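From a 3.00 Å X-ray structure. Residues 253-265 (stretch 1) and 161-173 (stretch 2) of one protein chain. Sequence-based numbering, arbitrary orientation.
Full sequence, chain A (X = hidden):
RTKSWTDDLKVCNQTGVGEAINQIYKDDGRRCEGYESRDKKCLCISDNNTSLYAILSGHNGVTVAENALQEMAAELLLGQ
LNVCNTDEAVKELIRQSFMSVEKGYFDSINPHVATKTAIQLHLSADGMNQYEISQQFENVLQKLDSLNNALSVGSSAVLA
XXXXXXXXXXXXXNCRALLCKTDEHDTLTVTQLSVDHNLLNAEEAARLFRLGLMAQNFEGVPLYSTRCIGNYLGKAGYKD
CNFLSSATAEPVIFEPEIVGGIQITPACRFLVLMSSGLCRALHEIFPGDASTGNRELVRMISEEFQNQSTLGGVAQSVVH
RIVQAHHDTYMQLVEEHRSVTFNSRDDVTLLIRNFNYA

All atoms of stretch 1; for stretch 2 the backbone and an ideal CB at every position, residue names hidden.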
# COMPACT_ATOMS: atom_id res chain seq x y z
N ILE A 253 2.46 -13.16 -7.03
CA ILE A 253 1.33 -14.03 -6.73
C ILE A 253 0.22 -13.21 -6.08
O ILE A 253 0.47 -12.11 -5.58
CB ILE A 253 1.77 -15.22 -5.85
CG1 ILE A 253 2.34 -14.72 -4.51
CG2 ILE A 253 2.79 -16.04 -6.60
CD1 ILE A 253 2.72 -15.80 -3.56
N PHE A 254 -1.01 -13.71 -6.11
CA PHE A 254 -2.10 -13.03 -5.42
C PHE A 254 -2.47 -13.86 -4.21
O PHE A 254 -3.21 -14.84 -4.31
CB PHE A 254 -3.33 -12.83 -6.33
CG PHE A 254 -4.46 -12.07 -5.68
CD1 PHE A 254 -4.45 -10.68 -5.65
CD2 PHE A 254 -5.54 -12.74 -5.12
CE1 PHE A 254 -5.49 -9.97 -5.06
CE2 PHE A 254 -6.59 -12.03 -4.52
CZ PHE A 254 -6.56 -10.65 -4.50
N GLU A 255 -1.92 -13.48 -3.06
CA GLU A 255 -2.21 -14.17 -1.82
C GLU A 255 -2.10 -13.21 -0.64
O GLU A 255 -1.06 -13.14 0.01
CB GLU A 255 -1.28 -15.36 -1.66
CG GLU A 255 -1.78 -16.35 -0.64
CD GLU A 255 -1.92 -17.74 -1.23
OE1 GLU A 255 -2.63 -18.57 -0.61
OE2 GLU A 255 -1.32 -17.99 -2.31
N PRO A 256 -3.19 -12.45 -0.38
CA PRO A 256 -3.22 -11.42 0.66
C PRO A 256 -3.16 -12.03 2.03
O PRO A 256 -3.37 -13.23 2.17
CB PRO A 256 -4.59 -10.79 0.45
CG PRO A 256 -5.39 -11.85 -0.16
CD PRO A 256 -4.47 -12.53 -1.09
N GLU A 257 -2.88 -11.22 3.04
CA GLU A 257 -2.76 -11.69 4.41
C GLU A 257 -3.89 -11.13 5.26
O GLU A 257 -4.16 -9.92 5.21
CB GLU A 257 -1.41 -11.28 5.00
CG GLU A 257 -0.90 -12.20 6.10
CD GLU A 257 -0.01 -13.30 5.56
OE1 GLU A 257 -0.03 -14.41 6.15
OE2 GLU A 257 0.71 -13.06 4.55
N ILE A 258 -4.53 -12.00 6.04
CA ILE A 258 -5.68 -11.61 6.84
C ILE A 258 -5.55 -12.00 8.31
O ILE A 258 -5.49 -13.17 8.66
CB ILE A 258 -7.00 -12.18 6.26
CG1 ILE A 258 -7.37 -11.42 5.00
CG2 ILE A 258 -8.13 -12.04 7.26
CD1 ILE A 258 -8.28 -12.17 4.11
N VAL A 259 -5.52 -10.98 9.17
CA VAL A 259 -5.41 -11.18 10.61
C VAL A 259 -6.74 -10.82 11.27
O VAL A 259 -7.33 -9.79 10.95
CB VAL A 259 -4.24 -10.36 11.21
CG1 VAL A 259 -3.80 -10.98 12.55
CG2 VAL A 259 -3.05 -10.30 10.23
N GLY A 260 -7.19 -11.67 12.18
CA GLY A 260 -8.60 -11.67 12.55
C GLY A 260 -8.99 -11.62 14.01
O GLY A 260 -8.71 -12.53 14.78
N GLY A 261 -9.67 -10.54 14.37
CA GLY A 261 -10.28 -10.42 15.68
C GLY A 261 -9.35 -9.95 16.77
O GLY A 261 -9.39 -10.47 17.89
N ILE A 262 -8.51 -8.97 16.45
CA ILE A 262 -7.71 -8.29 17.44
C ILE A 262 -8.65 -7.42 18.26
O ILE A 262 -9.18 -6.41 17.77
CB ILE A 262 -6.62 -7.43 16.80
CG1 ILE A 262 -5.68 -8.30 15.97
CG2 ILE A 262 -5.85 -6.66 17.87
CD1 ILE A 262 -5.08 -7.60 14.75
N GLN A 263 -8.88 -7.82 19.50
CA GLN A 263 -9.83 -7.15 20.35
C GLN A 263 -9.24 -5.84 20.82
O GLN A 263 -8.40 -5.82 21.72
CB GLN A 263 -10.22 -8.04 21.54
CG GLN A 263 -11.58 -7.71 22.16
CD GLN A 263 -12.19 -8.88 22.93
OE1 GLN A 263 -13.17 -8.71 23.65
NE2 GLN A 263 -11.61 -10.08 22.76
N ILE A 264 -9.65 -4.75 20.18
CA ILE A 264 -9.22 -3.40 20.58
C ILE A 264 -9.59 -3.13 22.03
O ILE A 264 -10.77 -3.02 22.38
CB ILE A 264 -9.76 -2.31 19.63
CG1 ILE A 264 -11.22 -2.59 19.26
CG2 ILE A 264 -8.91 -2.24 18.37
CD1 ILE A 264 -12.00 -1.40 18.72
N THR A 265 -8.56 -3.05 22.87
CA THR A 265 -8.68 -2.91 24.32
C THR A 265 -8.28 -1.50 24.76
O THR A 265 -7.74 -0.74 23.95
CB THR A 265 -7.76 -3.93 25.03
OG1 THR A 265 -6.49 -3.98 24.37
CG2 THR A 265 -8.40 -5.32 25.04
N UNK A 161 -10.55 -3.15 9.28
CA UNK A 161 -12.00 -3.17 9.42
C UNK A 161 -12.39 -3.36 10.88
O UNK A 161 -12.33 -4.47 11.40
CB UNK A 161 -12.61 -4.28 8.56
N UNK A 162 -12.78 -2.27 11.54
CA UNK A 162 -13.21 -2.35 12.94
C UNK A 162 -14.70 -2.71 13.05
O UNK A 162 -15.58 -1.85 12.86
CB UNK A 162 -12.94 -1.02 13.65
N UNK A 163 -14.95 -3.97 13.36
CA UNK A 163 -16.31 -4.46 13.54
C UNK A 163 -16.57 -4.76 15.00
O UNK A 163 -16.15 -5.80 15.52
CB UNK A 163 -16.56 -5.71 12.69
N UNK A 164 -17.28 -3.84 15.66
CA UNK A 164 -17.74 -3.98 17.05
C UNK A 164 -16.67 -4.47 18.03
O UNK A 164 -16.65 -5.65 18.40
CB UNK A 164 -18.92 -4.95 17.09
N UNK A 165 -15.80 -3.55 18.43
CA UNK A 165 -14.71 -3.80 19.38
C UNK A 165 -13.68 -4.84 18.90
O UNK A 165 -12.89 -5.37 19.69
CB UNK A 165 -15.30 -4.26 20.71
N UNK A 166 -13.69 -5.12 17.60
CA UNK A 166 -12.78 -6.09 17.01
C UNK A 166 -12.14 -5.52 15.75
O UNK A 166 -12.82 -4.98 14.88
CB UNK A 166 -13.52 -7.39 16.69
N UNK A 167 -10.82 -5.64 15.67
CA UNK A 167 -10.08 -5.15 14.53
C UNK A 167 -9.65 -6.29 13.63
O UNK A 167 -9.06 -7.27 14.08
CB UNK A 167 -8.86 -4.35 14.99
N UNK A 168 -9.96 -6.16 12.34
CA UNK A 168 -9.60 -7.15 11.34
C UNK A 168 -8.74 -6.44 10.34
O UNK A 168 -8.95 -5.26 10.07
CB UNK A 168 -10.82 -7.79 10.68
N UNK A 169 -7.77 -7.14 9.77
CA UNK A 169 -6.81 -6.49 8.90
C UNK A 169 -6.47 -7.37 7.71
O UNK A 169 -5.99 -8.49 7.86
CB UNK A 169 -5.54 -6.14 9.68
N UNK A 170 -6.72 -6.85 6.52
CA UNK A 170 -6.39 -7.57 5.30
C UNK A 170 -5.48 -6.69 4.48
O UNK A 170 -5.83 -5.54 4.19
CB UNK A 170 -7.64 -7.96 4.51
N UNK A 171 -4.31 -7.22 4.11
CA UNK A 171 -3.37 -6.46 3.28
C UNK A 171 -2.74 -7.30 2.18
O UNK A 171 -2.64 -8.52 2.31
CB UNK A 171 -2.27 -5.86 4.16
N UNK A 172 -2.33 -6.63 1.11
CA UNK A 172 -1.53 -7.21 0.05
C UNK A 172 -0.57 -6.14 -0.48
O UNK A 172 -0.94 -4.97 -0.63
CB UNK A 172 -2.42 -7.76 -1.07
N UNK A 173 0.67 -6.54 -0.74
CA UNK A 173 1.65 -5.62 -1.33
C UNK A 173 2.34 -4.70 -0.34
O UNK A 173 2.65 -5.11 0.78
CB UNK A 173 0.96 -4.76 -2.39

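Positions 161 to 163 pair with the strand beginning near 166 in a hairpin, and stretch 1 lies on the far side of that strand. At 161 and 163 nothing of stretch 1 is near the ideal CB, so the contact sets no rule; the residues are Leu161 and His163. At 162 the CB points sideways, 5.2 Å from Ile264 CD1, which favours an aliphatic side chain; Ile162 places CG2 3.7 Å from Ile264 CD1.

Positions 164 and 165 form the turn, both with positive phi, where Gly, Asn or Asp would be comfortable. The CB at 164 points away, and Arg164 makes no contact. At 165 the CB lies 4.6 Å from Ile264 CG1, so a small residue suffices. Ser165 contributes mainly through its backbone: its O accepts a weak hydrogen bond from Ile264 N (3.3 Å).

At 166 the CB is 4.5 Å from Gly261 CA, beside bare glycine backbone and the Gln263 side chain. Polar or flat side chains would suit. His166 brings CE1 to 3.7 Å from Gln263 NE2, and Ile262 C lies at the edge of its ring.

Position 167 pairs with Ile262, its CB 4.0 Å from Ile264 CG2. Leu, Ile, Val or Met would fit. Leu167 packs its CB 4.2 Å from Ile262 CB, while paired backbone bonds (Leu167 N to Ile262 O, 2.8 Å; Ile262 N to Leu167 O, 3.0 Å) fix the register.

At 168 the ideal CB is 4.8 Å from Gly260 CA and 4.7 Å from Gly261 N, with no side chain at either residue to crowd it. A broad aromatic can lie there. Tyr168 does: Gly261 CA sits 4.1 Å from the centroid of the Tyr168 ring, over its face, a CH-pi contact.

Position 169 pairs with Val259 on the face it shares with Ile262, so a beta-branched or leucine-like residue is expected. Leu169 is present, joined by Leu169 N to Val259 O and Val259 N to Leu169 O, both 2.9 Å.

At 170 an ideal CB would stand only 3.5 Å from Ile258 CG1. Glycine fits most easily; alanine would be tight, and anything larger would have to lead away from Ile258. Gly170 CA makes a CA-H...O contact with Glu257 O at 3.2 Å.

Position 171 pairs with Glu257, whose carboxylate leads away, so polar or aliphatic residues could serve. Asn171 is held by Glu257 N to Asn171 O, 2.8 Å.

At 172 Pro256 CB is 4.0 Å from the CB, with Phe254 beyond: a site for a long aliphatic. Ile172 reaches Phe254 CD1 with CD1 at 3.7 Å.

Position 173 is out of reach, and its positive phi favours the deposited Gly173.

Stretch 2 161-173: LIHRSHLYLGNIG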
# COMPACT_ATOMS: atom_id res chain seq x y z
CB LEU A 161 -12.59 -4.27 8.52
CG LEU A 161 -14.09 -4.50 8.29
CD1 LEU A 161 -14.59 -5.66 9.12
CD2 LEU A 161 -14.94 -3.25 8.51
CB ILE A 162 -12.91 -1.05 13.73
CG1 ILE A 162 -11.46 -0.61 13.50
CG2 ILE A 162 -13.21 -1.26 15.23
CD1 ILE A 162 -11.07 0.67 14.23
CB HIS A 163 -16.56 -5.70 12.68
CG HIS A 163 -18.01 -6.08 12.60
ND1 HIS A 163 -18.51 -7.24 13.14
CD2 HIS A 163 -19.07 -5.44 12.04
CE1 HIS A 163 -19.81 -7.30 12.93
NE2 HIS A 163 -20.18 -6.22 12.26
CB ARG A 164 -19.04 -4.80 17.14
CG ARG A 164 -19.03 -6.16 16.44
CD ARG A 164 -20.44 -6.69 16.28
NE ARG A 164 -21.07 -6.95 17.57
CZ ARG A 164 -22.38 -7.13 17.75
NH1 ARG A 164 -23.21 -7.08 16.72
NH2 ARG A 164 -22.85 -7.36 18.97
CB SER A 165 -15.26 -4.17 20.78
OG SER A 165 -16.10 -3.15 21.29
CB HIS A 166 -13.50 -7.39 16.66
CG HIS A 166 -13.70 -8.32 17.82
ND1 HIS A 166 -12.65 -8.91 18.48
CD2 HIS A 166 -14.83 -8.79 18.40
CE1 HIS A 166 -13.12 -9.69 19.44
NE2 HIS A 166 -14.44 -9.63 19.41
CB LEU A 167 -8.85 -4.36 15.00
CG LEU A 167 -7.75 -4.07 13.98
CD1 LEU A 167 -8.24 -3.12 12.89
CD2 LEU A 167 -6.54 -3.50 14.69
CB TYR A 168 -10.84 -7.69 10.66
CG TYR A 168 -11.70 -8.51 11.59
CD1 TYR A 168 -12.55 -7.89 12.51
CD2 TYR A 168 -11.65 -9.90 11.56
CE1 TYR A 168 -13.34 -8.64 13.37
CE2 TYR A 168 -12.44 -10.65 12.43
CZ TYR A 168 -13.28 -10.02 13.33
OH TYR A 168 -14.05 -10.76 14.18
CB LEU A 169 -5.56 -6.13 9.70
CG LEU A 169 -4.50 -5.16 9.14
CD1 LEU A 169 -3.56 -5.86 8.15
CD2 LEU A 169 -5.11 -3.90 8.53
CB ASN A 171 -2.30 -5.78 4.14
CG ASN A 171 -0.98 -6.56 4.20
OD1 ASN A 171 -0.13 -6.45 3.31
ND2 ASN A 171 -0.78 -7.33 5.28
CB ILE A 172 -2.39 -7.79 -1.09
CG1 ILE A 172 -1.53 -8.59 -2.06
CG2 ILE A 172 -3.14 -6.70 -1.82
CD1 ILE A 172 -2.30 -9.63 -2.86
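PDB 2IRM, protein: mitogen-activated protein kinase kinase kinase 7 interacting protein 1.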